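Local coordinates for protein putative 4-hydroxybenzoyl-CoA thioesterase (Geobacillus stearothermophilus, PDB 2OIW) that is a predicted thioesterase of the hot-dog superfamily that probably hydrolyses acyl thioesters, perhaps of the 4-hydroxybenzoyl-CoA type, at residues R50-I55 against Y106-F111; Q70-Y75 against E90-N95. One frame throughout, in Å; residues are numbered along the deposited sequence.

Interaction 1: residues R50-I55 against Y106-F111; sequences RWRMVI and YVNFNF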
loop_
_atom_site.group_PDB
_atom_site.type_symbol
_atom_site.label_atom_id
_atom_site.label_comp_id
_atom_site.label_asym_id
_atom_site.label_seq_id
_atom_site.Cartn_x
_atom_site.Cartn_y
_atom_site.Cartn_z
ATOM N N ARG A 50 -16.428 8.016 -15.412
ATOM C CA ARG A 50 -17.201 9.173 -15.014
ATOM C C ARG A 50 -16.724 9.777 -13.669
ATOM O O ARG A 50 -17.514 10.330 -12.911
ATOM C CB ARG A 50 -18.664 8.761 -14.955
ATOM C CG ARG A 50 -19.246 8.610 -16.352
ATOM C CD ARG A 50 -20.628 8.007 -16.332
ATOM N NE ARG A 50 -20.616 6.555 -16.168
ATOM C CZ ARG A 50 -20.214 5.675 -17.092
ATOM N NH1 ARG A 50 -19.735 6.070 -18.266
ATOM N NH2 ARG A 50 -20.259 4.386 -16.818
ATOM N N TRP A 51 -15.428 9.655 -13.403
ATOM C CA TRP A 51 -14.814 10.158 -12.176
ATOM C C TRP A 51 -14.634 11.679 -12.227
ATOM O O TRP A 51 -14.267 12.226 -13.259
ATOM C CB TRP A 51 -13.459 9.490 -11.921
ATOM C CG TRP A 51 -13.065 9.571 -10.464
ATOM C CD1 TRP A 51 -12.220 10.479 -9.889
ATOM C CD2 TRP A 51 -13.548 8.742 -9.407
ATOM N NE1 TRP A 51 -12.139 10.261 -8.537
ATOM C CE2 TRP A 51 -12.938 9.192 -8.212
ATOM C CE3 TRP A 51 -14.428 7.648 -9.351
ATOM C CZ2 TRP A 51 -13.186 8.592 -6.970
ATOM C CZ3 TRP A 51 -14.662 7.039 -8.102
ATOM C CH2 TRP A 51 -14.051 7.522 -6.941
ATOM N N ARG A 52 -14.854 12.344 -11.094
ATOM C CA ARG A 52 -14.895 13.806 -11.029
ATOM C C ARG A 52 -14.031 14.410 -9.910
ATOM O O ARG A 52 -13.684 15.577 -9.964
ATOM C CB ARG A 52 -16.344 14.267 -10.854
ATOM C CG ARG A 52 -17.171 13.941 -12.048
ATOM C CD ARG A 52 -18.682 14.133 -11.896
ATOM N NE ARG A 52 -19.297 13.359 -12.993
ATOM C CZ ARG A 52 -19.208 13.688 -14.286
ATOM N NH1 ARG A 52 -18.574 14.806 -14.653
ATOM N NH2 ARG A 52 -19.755 12.901 -15.214
HETATM N N MSE A 53 -13.719 13.610 -8.899
HETATM C CA MSE A 53 -13.122 14.096 -7.658
HETATM C C MSE A 53 -11.615 14.041 -7.707
HETATM O O MSE A 53 -11.055 12.967 -7.817
HETATM C CB MSE A 53 -13.616 13.240 -6.502
HETATM C CG MSE A 53 -15.057 13.512 -6.106
HETATM SE SE MSE A 53 -15.237 15.052 -4.918
HETATM C CE MSE A 53 -15.529 16.462 -6.185
ATOM N N VAL A 54 -10.977 15.208 -7.615
ATOM C CA VAL A 54 -9.528 15.333 -7.578
ATOM C C VAL A 54 -9.070 16.094 -6.317
ATOM O O VAL A 54 -9.396 17.259 -6.145
ATOM C CB VAL A 54 -8.986 16.105 -8.824
ATOM C CG1 VAL A 54 -7.470 15.961 -8.909
ATOM C CG2 VAL A 54 -9.659 15.618 -10.118
ATOM N N ILE A 55 -8.262 15.449 -5.471
ATOM C CA ILE A 55 -7.673 16.121 -4.292
ATOM C C ILE A 55 -6.628 17.177 -4.674
ATOM O O ILE A 55 -5.811 16.997 -5.606
ATOM C CB ILE A 55 -7.136 15.074 -3.283
ATOM C CG1 ILE A 55 -6.928 15.683 -1.886
ATOM C CG2 ILE A 55 -5.964 14.336 -3.872
ATOM C CD1 ILE A 55 -6.789 14.625 -0.769
ATOM N N TYR A 106 -10.957 18.933 -2.158
ATOM C CA TYR A 106 -11.148 18.246 -3.428
ATOM C C TYR A 106 -11.764 19.227 -4.410
ATOM O O TYR A 106 -12.485 20.123 -4.005
ATOM C CB TYR A 106 -12.107 17.090 -3.216
ATOM C CG TYR A 106 -11.451 15.782 -2.821
ATOM C CD1 TYR A 106 -11.143 15.511 -1.499
ATOM C CD2 TYR A 106 -11.153 14.805 -3.785
ATOM C CE1 TYR A 106 -10.519 14.299 -1.142
ATOM C CE2 TYR A 106 -10.544 13.589 -3.424
ATOM C CZ TYR A 106 -10.238 13.342 -2.105
ATOM O OH TYR A 106 -9.600 12.158 -1.769
ATOM N N VAL A 107 -11.462 19.070 -5.693
ATOM C CA VAL A 107 -12.142 19.836 -6.719
ATOM C C VAL A 107 -13.004 18.885 -7.544
ATOM O O VAL A 107 -12.587 17.766 -7.853
ATOM C CB VAL A 107 -11.156 20.673 -7.600
ATOM C CG1 VAL A 107 -10.180 19.784 -8.370
ATOM C CG2 VAL A 107 -11.922 21.586 -8.554
ATOM N N ASN A 108 -14.226 19.314 -7.840
ATOM C CA ASN A 108 -15.116 18.611 -8.789
ATOM C C ASN A 108 -14.627 18.941 -10.199
ATOM O O ASN A 108 -14.881 20.039 -10.712
ATOM C CB ASN A 108 -16.576 19.067 -8.602
ATOM C CG ASN A 108 -17.507 18.576 -9.726
ATOM O OD1 ASN A 108 -17.428 17.425 -10.186
ATOM N ND2 ASN A 108 -18.403 19.446 -10.151
ATOM N N PHE A 109 -13.903 18.009 -10.811
ATOM C CA PHE A 109 -13.349 18.226 -12.125
ATOM C C PHE A 109 -14.161 17.489 -13.197
ATOM O O PHE A 109 -14.308 16.265 -13.163
ATOM C CB PHE A 109 -11.858 17.861 -12.188
ATOM C CG PHE A 109 -11.168 18.446 -13.371
ATOM C CD1 PHE A 109 -10.654 19.733 -13.318
ATOM C CD2 PHE A 109 -11.076 17.731 -14.563
ATOM C CE1 PHE A 109 -10.050 20.321 -14.449
ATOM C CE2 PHE A 109 -10.472 18.288 -15.698
ATOM C CZ PHE A 109 -9.949 19.589 -15.636
ATOM N N ASN A 110 -14.683 18.259 -14.147
ATOM C CA ASN A 110 -15.359 17.708 -15.322
ATOM C C ASN A 110 -14.337 17.415 -16.415
ATOM O O ASN A 110 -13.851 18.323 -17.108
ATOM C CB ASN A 110 -16.466 18.652 -15.811
ATOM C CG ASN A 110 -17.468 17.969 -16.761
ATOM O OD1 ASN A 110 -17.095 17.254 -17.700
ATOM N ND2 ASN A 110 -18.748 18.224 -16.532
ATOM N N PHE A 111 -14.028 16.129 -16.549
ATOM C CA PHE A 111 -13.046 15.658 -17.502
ATOM C C PHE A 111 -13.601 15.791 -18.928
ATOM O O PHE A 111 -12.848 16.084 -19.863
ATOM C CB PHE A 111 -12.611 14.223 -17.168
ATOM C CG PHE A 111 -11.705 14.113 -15.938
ATOM C CD1 PHE A 111 -10.332 14.403 -16.025
ATOM C CD2 PHE A 111 -12.212 13.690 -14.714
ATOM C CE1 PHE A 111 -9.493 14.285 -14.909
ATOM C CE2 PHE A 111 -11.379 13.562 -13.582
ATOM C CZ PHE A 111 -10.018 13.860 -13.683
HETATM O O HOH W 1 -15.473 14.044 -15.045
HETATM O O HOH W 2 -17.752 17.189 -13.215
HETATM O O HOH W 3 -19.677 15.061 -17.552
#
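Water 1 is gripped by three backbone groups where the strands part: it donates to W51 O (2.8 Å) and F109 O (3.1 Å) and accepts from F111 N (2.9 Å). V54 and V107 form a hydrogen-bonded antiparallel pair, V107 N to V54 O at 2.8 Å and V54 N to V107 O at 3.0 Å, and F109 N to R52 O carries the bonding on beyond M53. M53, I55 and Y106 share one face. I55 lays its branched CB over a face of the Y106 ring, 3.8 Å from the centroid, while the selenomethionine M53 brings its SE obliquely to the same ring in a Met-aromatic contact. A bend at chi3 (92°) sets M53 CE beside N108 CA. An alanine in place of Y106 would probably open a gap beside I55 and M53, leaving I55 CB without the ring face it packs on. V54 and V107, short beta-branched residues, pack on the other face. Just ahead of strand 53-55, R52 stretches alongside N108, and water 2 links R52 NH1 to N108 OD1; N108 ND2 turns to E117. With F39 and F42 of helix 36-42 packed on M53, this is the helix-facing antiparallel sheet typical of the hot-dog fold.

Interaction 2: residues Q70-Y75 against E90-N95; sequences QDVTVY and EEIHQN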
loop_
_atom_site.group_PDB
_atom_site.type_symbol
_atom_site.label_atom_id
_atom_site.label_comp_id
_atom_site.label_asym_id
_atom_site.label_seq_id
_atom_site.Cartn_x
_atom_site.Cartn_y
_atom_site.Cartn_z
ATOM N N GLN A 70 -7.759 -3.947 16.933
ATOM C CA GLN A 70 -8.958 -3.245 17.373
ATOM C C GLN A 70 -9.472 -2.470 16.162
ATOM O O GLN A 70 -8.676 -1.873 15.421
ATOM C CB GLN A 70 -8.619 -2.236 18.482
ATOM C CG GLN A 70 -7.950 -2.788 19.736
ATOM C CD GLN A 70 -7.350 -1.689 20.627
ATOM O OE1 GLN A 70 -6.180 -1.291 20.475
ATOM N NE2 GLN A 70 -8.164 -1.176 21.538
ATOM N N ASP A 71 -10.792 -2.444 15.965
ATOM C CA ASP A 71 -11.383 -1.677 14.850
ATOM C C ASP A 71 -11.165 -0.172 15.029
ATOM O O ASP A 71 -10.888 0.298 16.123
ATOM C CB ASP A 71 -12.877 -2.006 14.690
ATOM C CG ASP A 71 -13.082 -3.355 14.023
ATOM O OD1 ASP A 71 -12.079 -3.940 13.526
ATOM O OD2 ASP A 71 -14.235 -3.819 13.980
ATOM N N VAL A 72 -11.256 0.564 13.935
ATOM C CA VAL A 72 -11.178 2.026 13.971
ATOM C C VAL A 72 -12.404 2.539 13.254
ATOM O O VAL A 72 -13.006 1.809 12.451
ATOM C CB VAL A 72 -9.917 2.571 13.266
ATOM C CG1 VAL A 72 -8.644 1.991 13.919
ATOM C CG2 VAL A 72 -9.965 2.321 11.756
ATOM N N THR A 73 -12.798 3.761 13.591
ATOM C CA THR A 73 -13.932 4.412 12.959
ATOM C C THR A 73 -13.504 5.736 12.385
ATOM O O THR A 73 -12.932 6.576 13.086
ATOM C CB THR A 73 -15.093 4.648 13.946
ATOM O OG1 THR A 73 -15.391 3.414 14.599
ATOM C CG2 THR A 73 -16.323 5.130 13.220
ATOM N N VAL A 74 -13.816 5.902 11.103
ATOM C CA VAL A 74 -13.577 7.137 10.373
ATOM C C VAL A 74 -14.866 7.922 10.324
ATOM O O VAL A 74 -15.912 7.397 9.923
ATOM C CB VAL A 74 -13.042 6.834 8.954
ATOM C CG1 VAL A 74 -12.553 8.134 8.250
ATOM C CG2 VAL A 74 -11.886 5.783 9.061
ATOM N N TYR A 75 -14.785 9.170 10.788
ATOM C CA TYR A 75 -15.866 10.145 10.674
ATOM C C TYR A 75 -15.469 11.175 9.646
ATOM O O TYR A 75 -14.397 11.776 9.738
ATOM C CB TYR A 75 -16.098 10.837 11.996
ATOM C CG TYR A 75 -16.474 9.886 13.097
ATOM C CD1 TYR A 75 -17.816 9.527 13.302
ATOM C CD2 TYR A 75 -15.510 9.356 13.943
ATOM C CE1 TYR A 75 -18.180 8.666 14.321
ATOM C CE2 TYR A 75 -15.869 8.470 14.967
ATOM C CZ TYR A 75 -17.203 8.148 15.146
ATOM O OH TYR A 75 -17.567 7.286 16.128
ATOM N N GLU A 90 -12.266 15.442 8.826
ATOM C CA GLU A 90 -12.318 13.994 9.075
ATOM C C GLU A 90 -11.508 13.604 10.302
ATOM O O GLU A 90 -10.502 14.269 10.645
ATOM C CB GLU A 90 -11.858 13.211 7.817
ATOM C CG GLU A 90 -10.573 13.794 7.192
ATOM C CD GLU A 90 -10.466 13.650 5.675
ATOM O OE1 GLU A 90 -11.263 12.885 5.054
ATOM O OE2 GLU A 90 -9.548 14.311 5.102
ATOM N N GLU A 91 -11.940 12.536 10.971
ATOM C CA GLU A 91 -11.261 12.066 12.173
ATOM C C GLU A 91 -11.223 10.545 12.170
ATOM O O GLU A 91 -12.126 9.906 11.647
ATOM C CB GLU A 91 -12.003 12.532 13.434
ATOM C CG GLU A 91 -11.892 13.989 13.738
ATOM C CD GLU A 91 -12.556 14.369 15.039
ATOM O OE1 GLU A 91 -13.188 13.484 15.675
ATOM O OE2 GLU A 91 -12.469 15.565 15.413
ATOM N N ILE A 92 -10.169 9.974 12.740
ATOM C CA ILE A 92 -10.139 8.530 12.986
ATOM C C ILE A 92 -10.051 8.273 14.479
ATOM O O ILE A 92 -9.219 8.869 15.165
ATOM C CB ILE A 92 -8.980 7.828 12.238
ATOM C CG1 ILE A 92 -9.046 8.130 10.744
ATOM C CG2 ILE A 92 -9.057 6.337 12.435
ATOM C CD1 ILE A 92 -7.877 7.591 9.991
ATOM N N HIS A 93 -10.949 7.409 14.972
ATOM C CA HIS A 93 -11.018 7.025 16.366
ATOM C C HIS A 93 -10.681 5.529 16.523
ATOM O O HIS A 93 -10.909 4.711 15.617
ATOM C CB HIS A 93 -12.422 7.264 16.950
ATOM C CG HIS A 93 -12.867 8.697 16.954
ATOM N ND1 HIS A 93 -13.750 9.193 17.887
ATOM C CD2 HIS A 93 -12.572 9.737 16.132
ATOM C CE1 HIS A 93 -13.977 10.475 17.649
ATOM N NE2 HIS A 93 -13.274 10.830 16.586
ATOM N N GLN A 94 -10.145 5.185 17.686
ATOM C CA GLN A 94 -9.930 3.787 18.073
ATOM C C GLN A 94 -10.154 3.724 19.577
ATOM O O GLN A 94 -9.731 4.629 20.301
ATOM C CB GLN A 94 -8.531 3.294 17.702
ATOM C CG GLN A 94 -8.279 1.789 18.005
ATOM C CD GLN A 94 -6.954 1.270 17.434
ATOM O OE1 GLN A 94 -5.872 1.719 17.820
ATOM N NE2 GLN A 94 -7.039 0.306 16.513
ATOM N N ASN A 95 -10.849 2.688 20.047
ATOM C CA ASN A 95 -11.113 2.568 21.488
ATOM C C ASN A 95 -11.795 3.814 22.056
ATOM O O ASN A 95 -11.538 4.214 23.189
ATOM C CB ASN A 95 -9.802 2.296 22.245
ATOM C CG ASN A 95 -10.044 1.681 23.621
ATOM O OD1 ASN A 95 -10.945 0.836 23.794
ATOM N ND2 ASN A 95 -9.269 2.123 24.618
HETATM O O HOH W 4 -11.978 0.855 18.307
#
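Strands 72-75 and 90-94 run antiparallel at 160°, and the pairs T73 with H93 and Y75 with E91 are each closed by two N-H...O bonds of 2.9 Å. Y75 and H93 project from the same face and meet as an edge-to-face pair with ring planes 62° apart: Y75 CE2 stands over the centre of the imidazole, 3.6 Å from H93 CG, placed there by standing anti to its carbonyl carbon (chi1 -62°). In its own plane the imidazole is held by E91, whose OE1 accepts from H93 NE2 at 2.8 Å on the anti side of the carboxylate, while OE2 bonds to the Y89 hydroxyl. Histidine suits this place, offering a flat face to tyrosine and an N-H to glutamate; the carboxylate would probably favour a protonated ring. At the strand ends Q94 reaches across with an extended chain, its NE2 donating to Q70 O at 2.9 Å from above the carbonyl plane and also to Y67 O. The opposite face carries V72, V74 and I92 along with Q94: V72 CB packs 4.0 Å from I92 CG2, V74 CG2 4.1 Å from I92 CG1. W30 of helix 27-34 touches V72 and I92, F31 touches I92, and strands 5-9 and 97-110 flank the hairpin.

Interactions 1 and 2 both belong to one curved antiparallel sheet, in which strands 85-94 and 97-110 are neighbours, yet their centres lie about 26 Å apart on opposite sides of the chain's centre. Interaction 1 pairs strands distant in sequence, whereas interaction 2 joins the two arms of a hairpin. Each is partly buried, with one face turned to a helix: 36-42 for the first, 27-34 for the second. On that face interaction 1 sets an aromatic ring against aliphatic and selenium-containing groups, while interaction 2 is mainly aliphatic, with one glutamine, and puts its aromatic pair on the other face. Neighbouring subunits touch interaction 1, through W51, V54, I55 and F111; none touches interaction 2.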